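Local coordinates for protein leucyl aminopeptidase (Trypanosoma brucei brucei, PDB 5NTD) that probably removes N-terminal residues, leucine in particular, from peptides at a two-manganese active site, where the inhibitor bestatin binds, at residues E73-V78 with V102-V107; V270-T275 with C321-A326; G278-K283 with P332-C337. All coordinates share one frame; numbering follows the deposited sequence.

Following the chain from the N terminus, contact 1 (73-78 with 102-107) comes first. It closes a 23-residue connection containing strand 83-89 and fastens helix 69-77 to the sheet of the N-terminal, macro-like domain. Contacts 2 and 3 open much later, in the catalytic domain, their centres about 41 and 45 Å from that of contact 1, without touching it. Their segments alternate along the chain (270-275, 278-283, 321-326, 332-337), so the two contacts cross. Contact 2 lays helix 314-328 against strand 268-274; contact 3 pairs the start of strand 283-291 with strand 334-344. They meet directly, since Leu272 N lies 2.8 Å from Cys337 O, a probable hydrogen bond between neighbouring strands of one sheet.

Contact 1: residues E73-V78 with V102-V107; sequences EAIERV and VVVGEV
The carboxylate of Glu106 meets Val78 through OE1, which lies 3.8 Å from Val78 CG1, while the other flat group here, the guanidinium of Arg77, takes Glu73 at its edge and in its plane. Helix 69-77 packs on strand 99-107 within the mixed sheet of the N-terminal, macro-like domain; the pair of Arg77 and Glu73 lies well away from the strand. There Arg77 NE donates to the anti lone pair of Glu73 OE2 at 2.8 Å, a salt bridge between residues one helical turn apart. These two residues also pack on Phe99 and Arg101 of a neighbouring subunit.

Where the helix meets the strand, small and branched aliphatic residues suit the close approach. Val104 presents both methyls to the helix, CG1 to Ile75 CG1 at 4.0 Å, the two side chains crossing at about a right angle. Val78, just past the helix, has CG1 between its backbone N and carbonyl carbon (chi1 70°), which turns that methyl to Glu106; its CG2 rests 3.7 Å from Val104 O. Glu106 is buried, and its OE1 has a water 2.9 Å away, which also lies 3.1 Å from Val78 O. That water can bridge the two, although it has more acceptors in reach than protons to give. Val103 points away from helix 69-77; it and Val107 pack on helix 120-131, so the strand has a helix on each face. At the closest apolar touch, alanine lets the helix come down until Ala74 CB is 3.7 Å from Val104 CG2.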
loop_
_atom_site.group_PDB
_atom_site.type_symbol
_atom_site.label_atom_id
_atom_site.label_comp_id
_atom_site.label_asym_id
_atom_site.label_seq_id
_atom_site.Cartn_x
_atom_site.Cartn_y
_atom_site.Cartn_z
ATOM N N GLU G 73 49.783 -20.785 -14.180
ATOM C CA GLU G 73 49.184 -19.615 -14.885
ATOM C C GLU G 73 47.775 -19.304 -14.314
ATOM O O GLU G 73 47.396 -18.138 -14.180
ATOM C CB GLU G 73 49.112 -19.846 -16.381
ATOM C CG GLU G 73 48.679 -18.638 -17.203
ATOM C CD GLU G 73 49.606 -17.444 -17.104
ATOM O OE1 GLU G 73 50.719 -17.616 -16.585
ATOM O OE2 GLU G 73 49.231 -16.316 -17.508
ATOM N N ALA G 74 47.034 -20.347 -13.970
ATOM C CA ALA G 74 45.710 -20.163 -13.348
ATOM C C ALA G 74 45.830 -19.363 -12.062
ATOM O O ALA G 74 45.037 -18.469 -11.781
ATOM C CB ALA G 74 45.042 -21.491 -13.063
ATOM N N ILE G 75 46.862 -19.685 -11.308
ATOM C CA ILE G 75 47.166 -18.969 -10.039
ATOM C C ILE G 75 47.485 -17.478 -10.269
ATOM O O ILE G 75 47.035 -16.616 -9.520
ATOM C CB ILE G 75 48.254 -19.702 -9.250
ATOM C CG1 ILE G 75 47.684 -21.034 -8.761
ATOM C CG2 ILE G 75 48.730 -18.870 -8.062
ATOM C CD1 ILE G 75 48.741 -21.986 -8.270
ATOM N N GLU G 76 48.163 -17.178 -11.365
ATOM C CA GLU G 76 48.388 -15.757 -11.761
ATOM C C GLU G 76 47.133 -15.028 -12.209
ATOM O O GLU G 76 46.964 -13.852 -11.970
ATOM C CB GLU G 76 49.413 -15.616 -12.900
ATOM C CG GLU G 76 50.837 -15.974 -12.508
ATOM C CD GLU G 76 51.290 -15.236 -11.246
ATOM O OE1 GLU G 76 51.010 -14.012 -11.123
ATOM O OE2 GLU G 76 51.909 -15.894 -10.379
ATOM N N ARG G 77 46.283 -15.747 -12.909
ATOM C CA ARG G 77 45.131 -15.131 -13.608
ATOM C C ARG G 77 43.851 -15.031 -12.769
ATOM O O ARG G 77 42.993 -14.205 -13.038
ATOM C CB ARG G 77 44.849 -15.868 -14.934
ATOM C CG ARG G 77 45.839 -15.505 -16.032
ATOM C CD ARG G 77 45.630 -16.375 -17.256
ATOM N NE ARG G 77 46.610 -16.133 -18.324
ATOM C CZ ARG G 77 46.339 -15.669 -19.549
ATOM N NH1 ARG G 77 47.340 -15.482 -20.390
ATOM N NH2 ARG G 77 45.102 -15.385 -19.945
ATOM N N VAL G 78 43.733 -15.901 -11.783
ATOM C CA VAL G 78 42.547 -15.950 -10.912
ATOM C C VAL G 78 42.406 -14.631 -10.140
ATOM O O VAL G 78 43.388 -14.019 -9.708
ATOM C CB VAL G 78 42.546 -17.151 -9.943
ATOM C CG1 VAL G 78 43.610 -16.996 -8.870
ATOM C CG2 VAL G 78 41.176 -17.346 -9.307
ATOM N N VAL G 102 41.352 -28.486 -13.777
ATOM C CA VAL G 102 41.803 -27.998 -12.477
ATOM C C VAL G 102 41.276 -26.594 -12.273
ATOM O O VAL G 102 41.583 -25.708 -13.061
ATOM C CB VAL G 102 43.348 -27.946 -12.354
ATOM C CG1 VAL G 102 43.768 -27.384 -11.004
ATOM C CG2 VAL G 102 43.926 -29.335 -12.511
ATOM N N VAL G 103 40.471 -26.425 -11.225
ATOM C CA VAL G 103 39.850 -25.116 -10.928
ATOM C C VAL G 103 40.476 -24.533 -9.710
ATOM O O VAL G 103 40.413 -25.102 -8.634
ATOM C CB VAL G 103 38.333 -25.207 -10.690
ATOM C CG1 VAL G 103 37.741 -23.828 -10.425
ATOM C CG2 VAL G 103 37.651 -25.831 -11.901
ATOM N N VAL G 104 41.129 -23.410 -9.920
ATOM C CA VAL G 104 41.796 -22.682 -8.827
ATOM C C VAL G 104 40.815 -21.605 -8.296
ATOM O O VAL G 104 40.167 -20.925 -9.095
ATOM C CB VAL G 104 43.073 -21.992 -9.303
ATOM C CG1 VAL G 104 43.696 -21.180 -8.200
ATOM C CG2 VAL G 104 44.066 -23.018 -9.801
ATOM N N GLY G 105 40.768 -21.461 -6.977
ATOM C CA GLY G 105 39.975 -20.419 -6.325
ATOM C C GLY G 105 40.743 -19.685 -5.270
ATOM O O GLY G 105 41.375 -20.302 -4.433
ATOM N N GLU G 106 40.700 -18.366 -5.340
ATOM C CA GLU G 106 41.444 -17.501 -4.417
ATOM C C GLU G 106 40.525 -16.987 -3.302
ATOM O O GLU G 106 39.578 -16.240 -3.536
ATOM C CB GLU G 106 42.147 -16.322 -5.133
ATOM C CG GLU G 106 43.083 -15.520 -4.226
ATOM C CD GLU G 106 43.711 -14.320 -4.923
ATOM O OE1 GLU G 106 44.209 -14.477 -6.051
ATOM O OE2 GLU G 106 43.699 -13.199 -4.334
ATOM N N VAL G 107 40.895 -17.344 -2.090
ATOM C CA VAL G 107 40.218 -16.877 -0.860
ATOM C C VAL G 107 40.832 -15.552 -0.384
ATOM O O VAL G 107 42.047 -15.456 -0.245
ATOM C CB VAL G 107 40.354 -17.903 0.274
ATOM C CG1 VAL G 107 39.559 -17.474 1.497
ATOM C CG2 VAL G 107 39.899 -19.271 -0.206
HETATM O O HOH W 1 44.691 -12.132 -7.648
#

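Contact 2: residues V270-T275 with C321-A326; sequences VTLLYT and CGFLTA
The helical turn that carries Phe323 and Ala326 to Leu272 and Tyr274 is held on its far side at Cys321 O, a carbonyl oxygen gripped by Thr325 N at 2.9 Å and also by Ser205 OG. Thr325 OG1 bonds to Ser205 OG as well, so the serine and the threonine together tie this part of helix 314-328 to helix 196-214.

The side facing the strand is apolar, and Phe323 carries it. Its CG is anti to the backbone N (chi1 180°), and the far end of the ring, not its base, reaches the sheet. Leu272 CB lies over one face, 4.1 Å from the ring centroid and 28° off the normal, a CH-pi contact whose nearest ring atom is CZ at 3.6 Å. The rim takes the backbone: Leu273 C stands at the edge near the ring plane, 3.8 Å from CZ. From an oblique direction Tyr274 CB comes to 3.7 Å from the same CZ. A flat, rigid ring suits this place because one end of it can fit between two residues of a strand whose side chains point to the helix, while Leu273 between them points away.

Tyr274 runs on past Ala326, whose small side chain leaves the tyrosine ring close to its backbone; Tyr274 OH is 3.7 Å from Ala326 O, but its hydrogen bond goes to Gln331 O in the loop after the helix.

Strand segment 270-274 and helix segment 321-326 run nearly parallel (22°), their axes 9.8 Å apart at closest approach. Strand 268-274 lies between strands 239-244 and 334-344, both antiparallel to it; Phe323 also touches Cys337 on the latter and meets Phe238 edge-to-face, while Leu324 packs on helix 222-236.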
loop_
_atom_site.group_PDB
_atom_site.type_symbol
_atom_site.label_atom_id
_atom_site.label_comp_id
_atom_site.label_asym_id
_atom_site.label_seq_id
_atom_site.Cartn_x
_atom_site.Cartn_y
_atom_site.Cartn_z
ATOM N N VAL G 270 8.645 -31.554 21.404
ATOM C CA VAL G 270 9.509 -32.714 21.342
ATOM C C VAL G 270 10.817 -32.452 22.094
ATOM O O VAL G 270 11.599 -31.590 21.699
ATOM C CB VAL G 270 9.833 -33.088 19.914
ATOM C CG1 VAL G 270 10.735 -34.309 19.854
ATOM C CG2 VAL G 270 8.569 -33.362 19.137
ATOM N N THR G 271 11.055 -33.207 23.157
ATOM C CA THR G 271 12.268 -33.040 23.933
ATOM C C THR G 271 13.153 -34.278 23.843
ATOM O O THR G 271 12.720 -35.398 24.094
ATOM C CB THR G 271 11.982 -32.687 25.400
ATOM O OG1 THR G 271 11.263 -31.436 25.476
ATOM C CG2 THR G 271 13.271 -32.526 26.181
ATOM N N LEU G 272 14.406 -34.036 23.510
ATOM C CA LEU G 272 15.425 -35.064 23.380
ATOM C C LEU G 272 16.453 -34.901 24.507
ATOM O O LEU G 272 16.785 -33.773 24.873
ATOM C CB LEU G 272 16.144 -34.990 22.035
ATOM C CG LEU G 272 15.231 -34.727 20.844
ATOM C CD1 LEU G 272 16.058 -34.606 19.573
ATOM C CD2 LEU G 272 14.221 -35.836 20.692
ATOM N N LEU G 273 16.924 -36.031 25.052
ATOM C CA LEU G 273 17.911 -36.024 26.160
ATOM C C LEU G 273 19.123 -36.822 25.850
ATOM O O LEU G 273 19.054 -37.945 25.411
ATOM C CB LEU G 273 17.329 -36.561 27.439
ATOM C CG LEU G 273 16.210 -35.730 28.052
ATOM C CD1 LEU G 273 15.498 -36.550 29.138
ATOM C CD2 LEU G 273 16.772 -34.432 28.645
ATOM N N TYR G 274 20.250 -36.213 26.138
ATOM C CA TYR G 274 21.535 -36.880 26.059
ATOM C C TYR G 274 22.330 -36.573 27.317
ATOM O O TYR G 274 22.563 -35.408 27.676
ATOM C CB TYR G 274 22.305 -36.413 24.828
ATOM C CG TYR G 274 23.790 -36.685 24.862
ATOM C CD1 TYR G 274 24.289 -37.983 24.732
ATOM C CD2 TYR G 274 24.699 -35.632 24.977
ATOM C CE1 TYR G 274 25.648 -38.216 24.729
ATOM C CE2 TYR G 274 26.066 -35.850 24.981
ATOM C CZ TYR G 274 26.532 -37.139 24.852
ATOM O OH TYR G 274 27.889 -37.341 24.860
ATOM N N THR G 275 22.743 -37.636 27.987
ATOM C CA THR G 275 23.642 -37.523 29.153
ATOM C C THR G 275 24.896 -38.295 28.835
ATOM O O THR G 275 24.826 -39.495 28.610
ATOM C CB THR G 275 22.967 -38.072 30.418
ATOM O OG1 THR G 275 21.737 -37.365 30.611
ATOM C CG2 THR G 275 23.851 -37.861 31.665
ATOM N N CYS G 321 20.283 -30.793 14.994
ATOM C CA CYS G 321 21.489 -31.344 14.369
ATOM C C CYS G 321 22.727 -31.131 15.249
ATOM O O CYS G 321 23.636 -31.952 15.257
ATOM C CB CYS G 321 21.673 -30.810 12.977
ATOM S SG CYS G 321 20.368 -31.363 11.830
ATOM N N GLY G 322 22.772 -30.028 15.954
ATOM C CA GLY G 322 23.859 -29.767 16.922
ATOM C C GLY G 322 23.835 -30.821 18.024
ATOM O O GLY G 322 24.856 -31.330 18.463
ATOM N N PHE G 323 22.620 -31.131 18.458
ATOM C CA PHE G 323 22.366 -32.231 19.394
ATOM C C PHE G 323 22.895 -33.552 18.820
ATOM O O PHE G 323 23.568 -34.307 19.510
ATOM C CB PHE G 323 20.903 -32.342 19.702
ATOM C CG PHE G 323 20.558 -33.449 20.650
ATOM C CD1 PHE G 323 20.492 -33.220 22.007
ATOM C CD2 PHE G 323 20.188 -34.690 20.173
ATOM C CE1 PHE G 323 20.084 -34.219 22.885
ATOM C CE2 PHE G 323 19.786 -35.701 21.037
ATOM C CZ PHE G 323 19.732 -35.463 22.394
ATOM N N LEU G 324 22.545 -33.852 17.577
ATOM C CA LEU G 324 22.987 -35.123 16.937
ATOM C C LEU G 324 24.501 -35.209 16.903
ATOM O O LEU G 324 25.078 -36.257 17.204
ATOM C CB LEU G 324 22.468 -35.293 15.523
ATOM C CG LEU G 324 20.963 -35.541 15.395
ATOM C CD1 LEU G 324 20.625 -35.747 13.923
ATOM C CD2 LEU G 324 20.499 -36.731 16.231
ATOM N N THR G 325 25.153 -34.102 16.574
ATOM C CA THR G 325 26.603 -34.098 16.528
ATOM C C THR G 325 27.185 -34.399 17.901
ATOM O O THR G 325 28.128 -35.177 18.033
ATOM C CB THR G 325 27.141 -32.770 16.037
ATOM O OG1 THR G 325 26.706 -32.612 14.687
ATOM C CG2 THR G 325 28.681 -32.767 16.061
ATOM N N ALA G 326 26.634 -33.765 18.921
ATOM C CA ALA G 326 27.088 -33.981 20.292
ATOM C C ALA G 326 26.955 -35.469 20.677
ATOM O O ALA G 326 27.834 -36.004 21.373
ATOM C CB ALA G 326 26.318 -33.131 21.274
#

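Contact 3: residues G278-K283 with P332-C337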
loop_
_atom_site.group_PDB
_atom_site.type_symbol
_atom_site.label_atom_id
_atom_site.label_comp_id
_atom_site.label_asym_id
_atom_site.label_seq_id
_atom_site.Cartn_x
_atom_site.Cartn_y
_atom_site.Cartn_z
ATOM N N GLY G 278 30.065 -40.260 32.520
ATOM C CA GLY G 278 30.911 -39.420 33.432
ATOM C C GLY G 278 30.338 -38.037 33.637
ATOM O O GLY G 278 29.228 -37.767 33.173
ATOM N N THR G 279 31.105 -37.185 34.316
ATOM C CA THR G 279 30.600 -35.879 34.770
ATOM C C THR G 279 30.605 -34.870 33.621
ATOM O O THR G 279 31.657 -34.606 33.028
ATOM C CB THR G 279 31.357 -35.270 35.988
ATOM O OG1 THR G 279 32.764 -35.277 35.739
ATOM C CG2 THR G 279 31.034 -36.105 37.232
ATOM N N PRO G 280 29.431 -34.292 33.302
ATOM C CA PRO G 280 29.380 -33.314 32.220
ATOM C C PRO G 280 30.077 -32.037 32.578
ATOM O O PRO G 280 30.020 -31.597 33.720
ATOM C CB PRO G 280 27.884 -33.071 32.026
ATOM C CG PRO G 280 27.158 -33.954 32.996
ATOM C CD PRO G 280 28.129 -34.474 33.975
ATOM N N VAL G 281 30.699 -31.414 31.597
ATOM C CA VAL G 281 31.357 -30.105 31.853
ATOM C C VAL G 281 30.315 -29.002 32.112
ATOM O O VAL G 281 30.626 -27.956 32.623
ATOM C CB VAL G 281 32.321 -29.651 30.719
ATOM C CG1 VAL G 281 33.410 -30.666 30.487
ATOM C CG2 VAL G 281 31.589 -29.383 29.404
ATOM N N LYS G 282 29.090 -29.257 31.661
ATOM C CA LYS G 282 27.979 -28.307 31.703
ATOM C C LYS G 282 26.679 -29.003 31.413
ATOM O O LYS G 282 26.618 -29.987 30.688
ATOM C CB LYS G 282 28.168 -27.206 30.623
ATOM C CG LYS G 282 27.666 -25.811 30.982
ATOM C CD LYS G 282 28.468 -25.262 32.144
ATOM C CE LYS G 282 29.110 -23.941 31.834
ATOM N NZ LYS G 282 30.070 -23.631 32.926
ATOM N N LYS G 283 25.621 -28.433 31.939
ATOM C CA LYS G 283 24.250 -28.838 31.546
ATOM C C LYS G 283 23.611 -27.731 30.698
ATOM O O LYS G 283 23.429 -26.589 31.156
ATOM C CB LYS G 283 23.386 -29.126 32.764
ATOM C CG LYS G 283 24.008 -30.106 33.736
ATOM C CD LYS G 283 22.976 -30.564 34.762
ATOM C CE LYS G 283 23.572 -30.884 36.129
ATOM N NZ LYS G 283 23.206 -29.790 37.090
ATOM N N PRO G 332 31.173 -34.056 25.971
ATOM C CA PRO G 332 30.901 -34.188 27.396
ATOM C C PRO G 332 30.000 -33.100 27.961
ATOM O O PRO G 332 30.283 -32.510 28.992
ATOM C CB PRO G 332 32.286 -34.123 28.025
ATOM C CG PRO G 332 33.076 -33.258 27.102
ATOM C CD PRO G 332 32.511 -33.461 25.723
ATOM N N VAL G 333 28.880 -32.905 27.285
ATOM C CA VAL G 333 27.856 -31.931 27.696
ATOM C C VAL G 333 26.554 -32.634 27.877
ATOM O O VAL G 333 26.130 -33.424 27.044
ATOM C CB VAL G 333 27.631 -30.831 26.630
ATOM C CG1 VAL G 333 26.775 -29.732 27.205
ATOM C CG2 VAL G 333 28.944 -30.219 26.199
ATOM N N GLN G 334 25.916 -32.363 28.984
ATOM C CA GLN G 334 24.597 -32.912 29.189
ATOM C C GLN G 334 23.632 -31.988 28.454
ATOM O O GLN G 334 23.630 -30.801 28.720
ATOM C CB GLN G 334 24.225 -32.978 30.671
ATOM C CG GLN G 334 22.866 -33.626 30.889
ATOM C CD GLN G 334 22.565 -33.797 32.346
ATOM O OE1 GLN G 334 23.465 -33.765 33.184
ATOM N NE2 GLN G 334 21.324 -34.088 32.653
ATOM N N LEU G 335 22.795 -32.569 27.609
ATOM C CA LEU G 335 21.908 -31.798 26.739
ATOM C C LEU G 335 20.473 -32.194 26.826
ATOM O O LEU G 335 20.150 -33.379 26.815
ATOM C CB LEU G 335 22.301 -31.975 25.258
ATOM C CG LEU G 335 23.604 -31.336 24.794
ATOM C CD1 LEU G 335 23.864 -31.740 23.359
ATOM C CD2 LEU G 335 23.522 -29.823 24.912
ATOM N N SER G 336 19.614 -31.190 26.854
ATOM C CA SER G 336 18.201 -31.357 26.404
ATOM C C SER G 336 18.061 -30.561 25.114
ATOM O O SER G 336 18.754 -29.574 24.898
ATOM C CB SER G 336 17.190 -30.880 27.427
ATOM O OG SER G 336 17.328 -29.488 27.663
ATOM N N CYS G 337 17.210 -31.049 24.254
ATOM C CA CYS G 337 16.908 -30.390 22.983
ATOM C C CYS G 337 15.412 -30.431 22.758
ATOM O O CYS G 337 14.820 -31.472 22.514
ATOM C CB CYS G 337 17.609 -31.068 21.821
ATOM S SG CYS G 337 17.205 -30.319 20.214
#
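Gln334 lies alongside Pro280 and Lys283, all three side chains pointing the same way. Its CG is anti to the backbone N (chi1 -177°), which starts the side chain alongside its neighbours; at its end OE1 lies 3.6 Å from Lys283 CD and 3.7 Å from Pro280 CG. A long, flexible lysine suits this partly exposed edge: its CG and CD methylenes lie beside the amide oxygen while its end leads away.

Two backbone bonds set the pairing. Val281 N donates to Pro332 O at 2.9 Å, and Gln334 N returns a bond to Lys282 O at 3.0 Å. Proline suits position 280, where the bond is left to the next residue's N-H. Val333 CG1 touches Lys282 O at 3.5 Å, and Val281 CG2 meets Val333 CG2 at 4.2 Å; Val333 also packs on Phe518 of helix 511-519. Lys283 pairs with Gln334 in a parallel bridge, and Lys283 N bonds to Asp394 OD2.

This is the opening of a parallel strand pair, 283-291 with 334-344, connected through helix 314-328 in a beta-alpha-beta crossover of the catalytic domain; strand 283-291 carries Lys289, a manganese-site residue.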